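PDB 3RJA: carbohydrate oxidase from Microdochium nivale, which oxidises the C1 hydroxyl of mono-, oligo- and polysaccharides to lactones with FAD as cofactor, reducing molecular oxygen to hydrogen peroxide. Local coordinates for residues K322-K327 and G408-V413; G331-N336 and K415-S420; L115-N120 and N294-V299; G124-H129 and F205-V210. All coordinates share one frame; numbering follows the deposited sequence. Where two conformers were deposited one is given.

Interaction 1. Residues K322-K327 and G408-V413; sequences KSLTLK and GWVNSV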
# COMPACT_ATOMS: atom_id res chain seq x y z
N LYS A 322 4.71 5.62 9.77
CA LYS A 322 3.75 5.00 10.66
C LYS A 322 2.38 5.19 10.04
O LYS A 322 2.23 5.99 9.13
CB LYS A 322 3.79 5.64 12.05
CG LYS A 322 5.05 5.34 12.86
CD LYS A 322 4.93 5.79 14.36
CE LYS A 322 4.26 4.74 15.28
NZ LYS A 322 5.25 3.64 15.59
N SER A 323 1.38 4.49 10.57
CA SER A 323 0.02 4.64 10.06
C SER A 323 -1.02 4.51 11.17
O SER A 323 -0.71 4.09 12.28
CB SER A 323 -0.27 3.59 8.96
OG SER A 323 -0.48 2.28 9.52
N LEU A 324 -2.25 4.88 10.82
CA LEU A 324 -3.45 4.67 11.63
C LEU A 324 -4.62 4.53 10.70
O LEU A 324 -4.69 5.21 9.66
CB LEU A 324 -3.72 5.85 12.57
CG LEU A 324 -2.85 5.92 13.83
CD1 LEU A 324 -3.12 7.23 14.61
CD2 LEU A 324 -3.04 4.67 14.72
N THR A 325 -5.55 3.64 11.07
CA THR A 325 -6.86 3.61 10.45
C THR A 325 -7.83 3.91 11.62
O THR A 325 -7.70 3.34 12.68
CB THR A 325 -7.13 2.25 9.73
OG1 THR A 325 -7.13 1.16 10.68
CG2 THR A 325 -6.05 1.96 8.64
N LEU A 326 -8.79 4.81 11.43
CA LEU A 326 -9.68 5.19 12.55
C LEU A 326 -11.12 5.16 12.15
O LEU A 326 -11.46 5.58 11.03
CB LEU A 326 -9.38 6.62 13.03
CG LEU A 326 -7.93 7.06 13.25
CD1 LEU A 326 -7.93 8.60 13.45
CD2 LEU A 326 -7.28 6.32 14.44
N LYS A 327 -11.98 4.69 13.07
CA LYS A 327 -13.42 4.85 12.88
C LYS A 327 -13.78 6.32 12.78
O LYS A 327 -14.61 6.71 11.97
CB LYS A 327 -14.22 4.19 14.02
CG LYS A 327 -13.98 2.70 14.09
CD LYS A 327 -15.00 2.00 15.01
CE LYS A 327 -14.75 0.52 14.96
NZ LYS A 327 -15.24 -0.16 16.22
N GLY A 408 5.25 9.82 18.82
CA GLY A 408 4.47 10.73 19.66
C GLY A 408 3.20 11.21 18.97
O GLY A 408 2.16 11.35 19.61
N TRP A 409 3.27 11.45 17.67
CA TRP A 409 2.08 11.90 16.96
C TRP A 409 1.01 10.81 16.96
O TRP A 409 -0.16 11.09 17.18
CB TRP A 409 2.40 12.32 15.52
CG TRP A 409 1.59 13.48 15.01
CD1 TRP A 409 0.39 13.98 15.52
CD2 TRP A 409 1.89 14.28 13.88
NE1 TRP A 409 -0.04 15.04 14.77
CE2 TRP A 409 0.86 15.24 13.75
CE3 TRP A 409 2.95 14.29 12.95
CZ2 TRP A 409 0.87 16.20 12.75
CZ3 TRP A 409 2.93 15.21 11.95
CH2 TRP A 409 1.91 16.17 11.86
N VAL A 410 1.43 9.56 16.72
CA VAL A 410 0.51 8.43 16.67
C VAL A 410 -0.06 8.19 18.07
O VAL A 410 -1.25 7.94 18.24
CB VAL A 410 1.22 7.15 16.13
CG1 VAL A 410 0.46 5.88 16.51
CG2 VAL A 410 1.42 7.24 14.60
N ASN A 411 0.80 8.29 19.08
CA ASN A 411 0.39 8.12 20.47
C ASN A 411 -0.62 9.21 20.85
O ASN A 411 -1.58 8.95 21.59
CB ASN A 411 1.60 8.15 21.41
CG ASN A 411 1.22 8.38 22.86
OD1 ASN A 411 0.77 7.45 23.55
ND2 ASN A 411 1.38 9.62 23.34
N SER A 412 -0.41 10.42 20.32
CA SER A 412 -1.35 11.52 20.57
C SER A 412 -2.78 11.11 20.22
O SER A 412 -3.71 11.50 20.92
CB SER A 412 -0.94 12.83 19.87
OG SER A 412 -1.47 12.91 18.56
N VAL A 413 -2.96 10.32 19.15
CA VAL A 413 -4.29 9.87 18.74
C VAL A 413 -4.74 8.63 19.52
O VAL A 413 -5.88 8.59 20.01
CB VAL A 413 -4.39 9.61 17.19
CG1 VAL A 413 -5.74 8.97 16.80
CG2 VAL A 413 -4.19 10.88 16.41
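V410 and V413, one turn apart on helix 408-413, rest on the three side chains that strand 322-326 turns toward the helix: K322, L324 and L326. The apolar contacts come first. L324 forks between the two valines, its CD1 lying 3.7 Å from V413 CB while its CD2 approaches V410 CG1 at 4.1 Å. L326 and V413 instead reach toward each other tip to tip, L326 CD2 to V413 CG1 at 3.9 Å. K322 contributes its aliphatic part: V410 CG2 sits 3.8 Å from K322 CD and equally close to CB and CE, because a bend at chi3 (85°) folds CE back over the valine.

The polar links lie around this patch. The ammonium of K322 forms salt bridges with D407 and D430, and S412 OG donates to W409 O at 2.6 Å within the helix, while the W409 indole N-H reaches F337 O. On the other face of the strand S323 OG accepts from Y425 N.

With segment axes 9.3 Å apart and only 16° from parallel, this is classic alpha/beta packing: helix 403-414 covers one face of the large antiparallel sheet, whose opposite face, at S323, looks toward a bound substrate analogue.

Interaction 2. Residues G331-N336 and K415-S420; sequences GDAVKN and KALPKS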
# COMPACT_ATOMS: atom_id res chain seq x y z
N GLY A 331 -13.11 14.17 18.82
CA GLY A 331 -12.99 14.11 20.27
C GLY A 331 -11.61 14.51 20.73
O GLY A 331 -10.97 15.42 20.18
N ASP A 332 -11.12 13.81 21.74
CA ASP A 332 -9.78 14.10 22.21
C ASP A 332 -8.70 13.73 21.20
O ASP A 332 -7.63 14.34 21.22
CB ASP A 332 -9.54 13.43 23.56
CG ASP A 332 -10.21 14.18 24.70
OD1 ASP A 332 -10.52 15.38 24.52
OD2 ASP A 332 -10.44 13.57 25.75
N ALA A 333 -9.00 12.77 20.31
CA ALA A 333 -8.05 12.34 19.27
C ALA A 333 -7.61 13.50 18.38
O ALA A 333 -6.41 13.77 18.23
CB ALA A 333 -8.63 11.19 18.43
N VAL A 334 -8.57 14.22 17.83
CA VAL A 334 -8.23 15.33 16.96
C VAL A 334 -7.62 16.50 17.77
O VAL A 334 -6.71 17.18 17.30
CB VAL A 334 -9.41 15.81 16.07
CG1 VAL A 334 -10.62 16.34 16.93
CG2 VAL A 334 -8.91 16.84 15.05
N LYS A 335 -8.12 16.69 18.98
CA LYS A 335 -7.55 17.70 19.87
C LYS A 335 -6.07 17.42 20.09
O LYS A 335 -5.25 18.31 19.95
CB LYS A 335 -8.32 17.77 21.21
CG LYS A 335 -7.95 19.02 22.07
CD LYS A 335 -8.53 18.92 23.50
CE LYS A 335 -10.00 18.40 23.49
NZ LYS A 335 -10.65 18.32 24.83
N ASN A 336 -5.75 16.16 20.43
CA ASN A 336 -4.36 15.78 20.72
C ASN A 336 -3.56 15.84 19.42
O ASN A 336 -2.43 16.29 19.43
CB ASN A 336 -4.29 14.35 21.29
CG ASN A 336 -4.98 14.22 22.63
OD1 ASN A 336 -5.27 15.22 23.27
ND2 ASN A 336 -5.24 12.98 23.07
N LYS A 415 -3.87 7.26 22.43
CA LYS A 415 -4.15 7.42 23.84
C LYS A 415 -5.60 7.89 24.03
O LYS A 415 -6.19 7.63 25.07
CB LYS A 415 -3.14 8.35 24.53
CG LYS A 415 -3.33 9.85 24.26
CD LYS A 415 -2.24 10.65 24.96
CE LYS A 415 -2.61 12.13 24.96
NZ LYS A 415 -1.48 13.05 25.33
N ALA A 416 -6.20 8.52 23.00
CA ALA A 416 -7.57 9.06 23.13
C ALA A 416 -8.67 8.08 22.73
O ALA A 416 -9.86 8.41 22.79
CB ALA A 416 -7.71 10.33 22.36
N LEU A 417 -8.30 6.87 22.33
CA LEU A 417 -9.29 5.95 21.73
C LEU A 417 -9.30 4.57 22.36
O LEU A 417 -8.25 4.08 22.78
CB LEU A 417 -9.03 5.81 20.22
CG LEU A 417 -9.22 7.03 19.30
CD1 LEU A 417 -8.70 6.70 17.87
CD2 LEU A 417 -10.70 7.50 19.29
N PRO A 418 -10.47 3.92 22.39
CA PRO A 418 -10.39 2.51 22.79
C PRO A 418 -9.64 1.76 21.68
O PRO A 418 -9.71 2.17 20.52
CB PRO A 418 -11.85 2.06 22.85
CG PRO A 418 -12.60 3.01 22.02
CD PRO A 418 -11.82 4.32 21.95
N LYS A 419 -8.95 0.68 22.03
CA LYS A 419 -8.14 -0.07 21.07
C LYS A 419 -8.97 -0.61 19.91
O LYS A 419 -8.49 -0.74 18.79
CB LYS A 419 -7.35 -1.19 21.77
CG LYS A 419 -6.27 -0.66 22.74
CD LYS A 419 -5.20 -1.71 23.07
CE LYS A 419 -5.69 -2.70 24.11
NZ LYS A 419 -5.90 -2.05 25.44
N SER A 420 -10.24 -0.90 20.17
CA SER A 420 -11.11 -1.42 19.14
C SER A 420 -11.40 -0.39 18.02
O SER A 420 -11.91 -0.75 16.98
CB SER A 420 -12.42 -1.88 19.77
OG SER A 420 -13.25 -0.75 19.99
O HOH W 1 -11.01 10.73 20.72
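A333 and A416 bring the start of helix 332-345 and the loop after helix 403-414 within van der Waals reach, and the contact grades from a tight centre to looser flanks. At the centre is one methyl group. A416 CB lies 3.4 Å from A333 N, with D332 CB at 3.8 Å from it and A333 CB a little farther off, so it is seated on the first turn of the helix. L417 adds a looser touch at A333 CB, its CG being 4.3 Å away. N336 and K415 close one flank: N336 ND2 comes 3.7 Å from A416 CB and 3.3 Å from K415 CE, and the same amide nitrogen donates to S412 O near the end of helix 403-414, which helps to hold the amide's rotation. K415 starts with CG between its backbone N and carbonyl carbon (chi1 76°) and then runs extended, crossing N336 obliquely.

Elsewhere the contact is looser and wetter. A water accepts from A333 N at 2.9 Å and donates weakly to A416 O. Separately, D332 and K335 make their own exposed salt bridge, K335 NZ to D332 OD1 at 3.0 Å.

The chemistry implies a junction of shape rather than charge: methyl contact supplies the fit, the N336 bond goes to S412 of the preceding helix, and water serves a first-turn N-H against which the loop sets a methyl, not an acceptor.

Interaction 3. Residues L115-N120 and N294-V299; sequences LATVLN and NWIESV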
# COMPACT_ATOMS: atom_id res chain seq x y z
N LEU A 115 1.75 -1.44 -15.16
CA LEU A 115 0.40 -2.03 -15.21
C LEU A 115 -0.58 -1.03 -15.83
O LEU A 115 -1.30 -1.36 -16.78
CB LEU A 115 -0.06 -2.41 -13.79
CG LEU A 115 -1.51 -2.86 -13.68
CD1 LEU A 115 -1.71 -4.17 -14.50
CD2 LEU A 115 -1.93 -3.03 -12.19
N ALA A 116 -0.58 0.20 -15.31
CA ALA A 116 -1.55 1.20 -15.78
C ALA A 116 -1.29 1.57 -17.23
O ALA A 116 -2.23 1.77 -18.00
CB ALA A 116 -1.53 2.43 -14.92
N THR A 117 -0.02 1.69 -17.60
CA THR A 117 0.32 2.04 -18.99
C THR A 117 -0.14 1.00 -19.99
O THR A 117 -0.79 1.34 -20.98
CB THR A 117 1.83 2.27 -19.15
OG1 THR A 117 2.20 3.39 -18.36
CG2 THR A 117 2.15 2.59 -20.63
N VAL A 118 0.18 -0.27 -19.71
CA VAL A 118 -0.19 -1.39 -20.58
C VAL A 118 -1.70 -1.53 -20.67
O VAL A 118 -2.24 -1.58 -21.77
CB VAL A 118 0.48 -2.75 -20.17
CG1 VAL A 118 0.05 -3.90 -21.11
CG2 VAL A 118 2.01 -2.63 -20.18
N LEU A 119 -2.40 -1.54 -19.54
CA LEU A 119 -3.86 -1.67 -19.59
C LEU A 119 -4.53 -0.49 -20.33
O LEU A 119 -5.49 -0.69 -21.08
CB LEU A 119 -4.47 -1.79 -18.17
CG LEU A 119 -4.28 -3.06 -17.33
CD1 LEU A 119 -5.00 -2.86 -15.97
CD2 LEU A 119 -4.79 -4.36 -18.03
N ASN A 120 -4.04 0.73 -20.12
CA ASN A 120 -4.59 1.88 -20.87
C ASN A 120 -4.31 1.82 -22.40
O ASN A 120 -5.22 1.82 -23.23
CB ASN A 120 -4.08 3.20 -20.31
CG ASN A 120 -4.64 4.38 -21.05
OD1 ASN A 120 -3.96 4.95 -21.92
ND2 ASN A 120 -5.90 4.72 -20.77
N ASN A 294 -7.80 13.01 -18.68
CA ASN A 294 -8.28 11.65 -18.89
C ASN A 294 -7.53 10.69 -17.95
O ASN A 294 -6.67 11.13 -17.15
CB ASN A 294 -8.19 11.22 -20.37
CG ASN A 294 -6.76 11.11 -20.86
OD1 ASN A 294 -5.82 10.90 -20.08
ND2 ASN A 294 -6.58 11.26 -22.16
N TRP A 295 -7.88 9.41 -18.03
CA TRP A 295 -7.27 8.39 -17.19
C TRP A 295 -5.73 8.43 -17.16
O TRP A 295 -5.13 8.63 -16.10
CB TRP A 295 -7.70 6.97 -17.60
CG TRP A 295 -7.08 5.95 -16.70
CD1 TRP A 295 -6.14 5.03 -17.04
CD2 TRP A 295 -7.34 5.78 -15.29
NE1 TRP A 295 -5.80 4.27 -15.93
CE2 TRP A 295 -6.51 4.71 -14.85
CE3 TRP A 295 -8.19 6.40 -14.37
CZ2 TRP A 295 -6.53 4.25 -13.52
CZ3 TRP A 295 -8.22 5.93 -13.04
CH2 TRP A 295 -7.40 4.86 -12.63
N ILE A 296 -5.09 8.23 -18.32
CA ILE A 296 -3.63 8.09 -18.33
C ILE A 296 -2.95 9.38 -17.85
O ILE A 296 -1.91 9.36 -17.16
CB ILE A 296 -3.07 7.55 -19.70
CG1 ILE A 296 -1.65 6.99 -19.54
CG2 ILE A 296 -3.11 8.62 -20.81
CD1 ILE A 296 -1.51 5.85 -18.51
N GLU A 297 -3.57 10.50 -18.18
CA GLU A 297 -3.10 11.79 -17.71
C GLU A 297 -3.19 11.91 -16.20
O GLU A 297 -2.28 12.48 -15.59
CB GLU A 297 -3.89 12.92 -18.38
CG GLU A 297 -3.50 13.12 -19.85
CD GLU A 297 -4.45 14.05 -20.60
OE1 GLU A 297 -5.58 14.31 -20.11
OE2 GLU A 297 -4.07 14.49 -21.72
N SER A 298 -4.26 11.37 -15.60
CA SER A 298 -4.39 11.41 -14.13
C SER A 298 -3.30 10.55 -13.49
O SER A 298 -2.73 10.92 -12.47
CB SER A 298 -5.79 10.96 -13.66
OG SER A 298 -5.97 9.55 -13.82
N VAL A 299 -2.98 9.41 -14.10
CA VAL A 299 -1.87 8.59 -13.60
C VAL A 299 -0.55 9.38 -13.52
O VAL A 299 0.16 9.34 -12.49
CB VAL A 299 -1.68 7.29 -14.38
CG1 VAL A 299 -0.64 6.35 -13.66
CG2 VAL A 299 -3.00 6.56 -14.50
O HOH W 2 -4.69 1.82 -16.86
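A116 O accepts two hydrogen bonds: N120 N donates to it at 3.0 Å in the regular helical pattern, and a water donates at 2.7 Å. That water also accepts from W295 NE1 at 2.8 Å, so a single molecule ties the backbone of one helix to the indole of the other. The setting is an antiparallel helix pair, with segment axes 169° apart, in which helix 112-123 of the FAD-binding region meets helix 295-301, the latter following directly on an edge strand of the large sheet.

Direct contact centres on N120 and I296. CG of N120 stands anti to its backbone N (chi1 -180°), and lies 3.8 Å from I296 CB, the two side chains crossing at a slant. The amide group passes the CD1 edge of the indole, the two planes 35° apart. An alanine in place of N120 would probably leave I296 CB and this indole edge without their cover and open a gap between the helices. One turn back, A116 CB and V299 CG1 meet at 4.2 Å. T117, whose CB points away from the other helix, has its side chain about 5 Å from a bound zinc ion.

The second helix begins with a capping box: E297 N donates to N294 OD1 at 3.0 Å, nearly in line with the carbonyl, and N294 N returns a bond to E297 OE1. V299 CG2 and S298 OG lie over one face of the W295 ring, near the rim. S298 OG also donates, in the carbonyl plane and on a lone pair, to W295 O at 2.6 Å, an oxygen shared with V299 N.

Interaction 4. Residues G124-H129 and F205-V210; sequences GRAISH and FPAPKV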
# COMPACT_ATOMS: atom_id res chain seq x y z
N GLY A 124 -7.40 0.00 -23.35
CA GLY A 124 -8.34 1.02 -22.95
C GLY A 124 -8.95 0.79 -21.57
O GLY A 124 -10.09 1.18 -21.35
N ARG A 125 -8.19 0.19 -20.65
CA ARG A 125 -8.75 -0.26 -19.36
C ARG A 125 -7.97 0.30 -18.17
O ARG A 125 -6.84 0.80 -18.32
CB ARG A 125 -8.79 -1.80 -19.28
CG ARG A 125 -9.49 -2.54 -20.45
CD ARG A 125 -10.98 -2.28 -20.50
NE ARG A 125 -11.71 -2.90 -19.38
CZ ARG A 125 -13.03 -3.01 -19.31
NH1 ARG A 125 -13.81 -2.56 -20.32
NH2 ARG A 125 -13.60 -3.59 -18.25
N ALA A 126 -8.60 0.22 -16.98
CA ALA A 126 -8.05 0.81 -15.78
C ALA A 126 -8.38 -0.04 -14.56
O ALA A 126 -9.34 -0.81 -14.56
CB ALA A 126 -8.59 2.24 -15.59
N ILE A 127 -7.56 0.12 -13.52
CA ILE A 127 -7.80 -0.43 -12.19
C ILE A 127 -7.52 0.64 -11.17
O ILE A 127 -6.63 1.48 -11.35
CB ILE A 127 -6.89 -1.66 -11.90
CG1 ILE A 127 -7.30 -2.85 -12.77
CG2 ILE A 127 -6.92 -2.07 -10.39
CD1 ILE A 127 -6.25 -3.89 -12.84
N SER A 128 -8.29 0.61 -10.08
CA SER A 128 -8.10 1.53 -8.99
C SER A 128 -6.94 1.05 -8.08
O SER A 128 -7.08 0.03 -7.39
CB SER A 128 -9.41 1.62 -8.18
OG SER A 128 -9.25 2.40 -7.01
N HIS A 129 -5.82 1.78 -8.09
CA HIS A 129 -4.65 1.41 -7.25
C HIS A 129 -3.92 2.68 -6.78
O HIS A 129 -4.37 3.80 -7.05
CB HIS A 129 -3.70 0.44 -8.00
CG HIS A 129 -3.32 0.91 -9.38
ND1 HIS A 129 -2.53 2.01 -9.60
CD2 HIS A 129 -3.62 0.41 -10.61
CE1 HIS A 129 -2.36 2.19 -10.91
NE2 HIS A 129 -3.01 1.22 -11.54
N PHE A 205 -11.96 -1.80 -15.35
CA PHE A 205 -13.04 -0.95 -15.88
C PHE A 205 -12.55 -0.12 -17.09
O PHE A 205 -11.33 0.07 -17.25
CB PHE A 205 -13.67 -0.05 -14.80
CG PHE A 205 -12.68 0.78 -13.99
CD1 PHE A 205 -12.34 2.09 -14.38
CD2 PHE A 205 -12.15 0.28 -12.79
CE1 PHE A 205 -11.45 2.86 -13.62
CE2 PHE A 205 -11.28 1.02 -12.02
CZ PHE A 205 -10.90 2.32 -12.43
N PRO A 206 -13.49 0.36 -17.95
CA PRO A 206 -13.06 1.21 -19.08
C PRO A 206 -12.34 2.44 -18.52
O PRO A 206 -12.81 3.04 -17.54
CB PRO A 206 -14.38 1.61 -19.78
CG PRO A 206 -15.42 0.62 -19.28
CD PRO A 206 -14.96 0.22 -17.88
N ALA A 207 -11.21 2.79 -19.12
CA ALA A 207 -10.42 3.92 -18.68
C ALA A 207 -11.28 5.17 -18.78
O ALA A 207 -11.80 5.45 -19.83
CB ALA A 207 -9.15 4.05 -19.54
N PRO A 208 -11.46 5.92 -17.67
CA PRO A 208 -12.36 7.10 -17.68
C PRO A 208 -11.85 8.16 -18.63
O PRO A 208 -10.63 8.37 -18.73
CB PRO A 208 -12.26 7.64 -16.25
CG PRO A 208 -11.74 6.55 -15.44
CD PRO A 208 -11.02 5.57 -16.31
N LYS A 209 -12.78 8.84 -19.31
CA LYS A 209 -12.41 9.90 -20.25
C LYS A 209 -12.45 11.28 -19.60
O LYS A 209 -11.74 12.19 -20.00
CB LYS A 209 -13.36 9.86 -21.45
CG LYS A 209 -13.21 8.63 -22.34
CD LYS A 209 -14.16 8.70 -23.53
CE LYS A 209 -14.04 7.46 -24.40
NZ LYS A 209 -12.64 7.28 -24.90
N VAL A 210 -13.31 11.44 -18.60
CA VAL A 210 -13.56 12.75 -18.00
C VAL A 210 -13.26 12.71 -16.50
O VAL A 210 -13.97 12.07 -15.71
CB VAL A 210 -15.03 13.21 -18.29
CG1 VAL A 210 -15.34 14.56 -17.66
CG2 VAL A 210 -15.29 13.28 -19.79
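F205 lays its ring over A126, and R125 lays its guanidinium over the peptide that joins F205 to P206, so two flat groups flank a short antiparallel pairing. With F205 CG turned between its backbone N and carbonyl carbon (chi1 52°), the ring has A126 O 3.5 Å above one face, offset toward the rim, and its CE1 meets A126 CB at 3.5 Å. The far end of the ring approaches S128 N obliquely. R125 bends at chi2 and chi3 and lies with one guanidinium face over the F205-P206 peptide, P206 N 3.6 Å above its centre. NH1 runs beside the proline ring, at 3.7 Å from P206 CG, while NE donates to T204 OG1.

Between these groups the backbones are joined by three hydrogen bonds. F205 N donates to A126 O at 2.9 Å, A126 N to F205 O at 2.7 Å in a bent hydrogen bond (139°), and A207 N to G124 O at 3.0 Å, almost straight. An alanine at F205 would probably leave A126 CB without the ring and H153 without its stacking partner.

The chemistry implies a division of labour: backbone bonds set the register, while the aromatic ring lies against A126 O and the guanidinium against the F205-P206 peptide, with R125 NE bonded to T204.

The four contacts form two clusters. Interactions 1 and 2 have centres 9 Å apart and share one apolar layer, where L326 CD2 meets L417 CD1 at 3.7 Å. Interactions 3 and 4, with centres 7 Å apart, are joined by backbone: L119 O with R125 N at 2.9 Å and P208 O with W295 N at 3.0 Å, while the W295 indole also packs on A126. Between clusters the centres lie 33 to 39 Å apart. Neither cluster touches FAD here: the side chains of S323, V299 and S128 each stop about 10 Å away, whereas the side chain of S323 is about 9 Å from a bound substrate analogue and that of S128 about 13 Å.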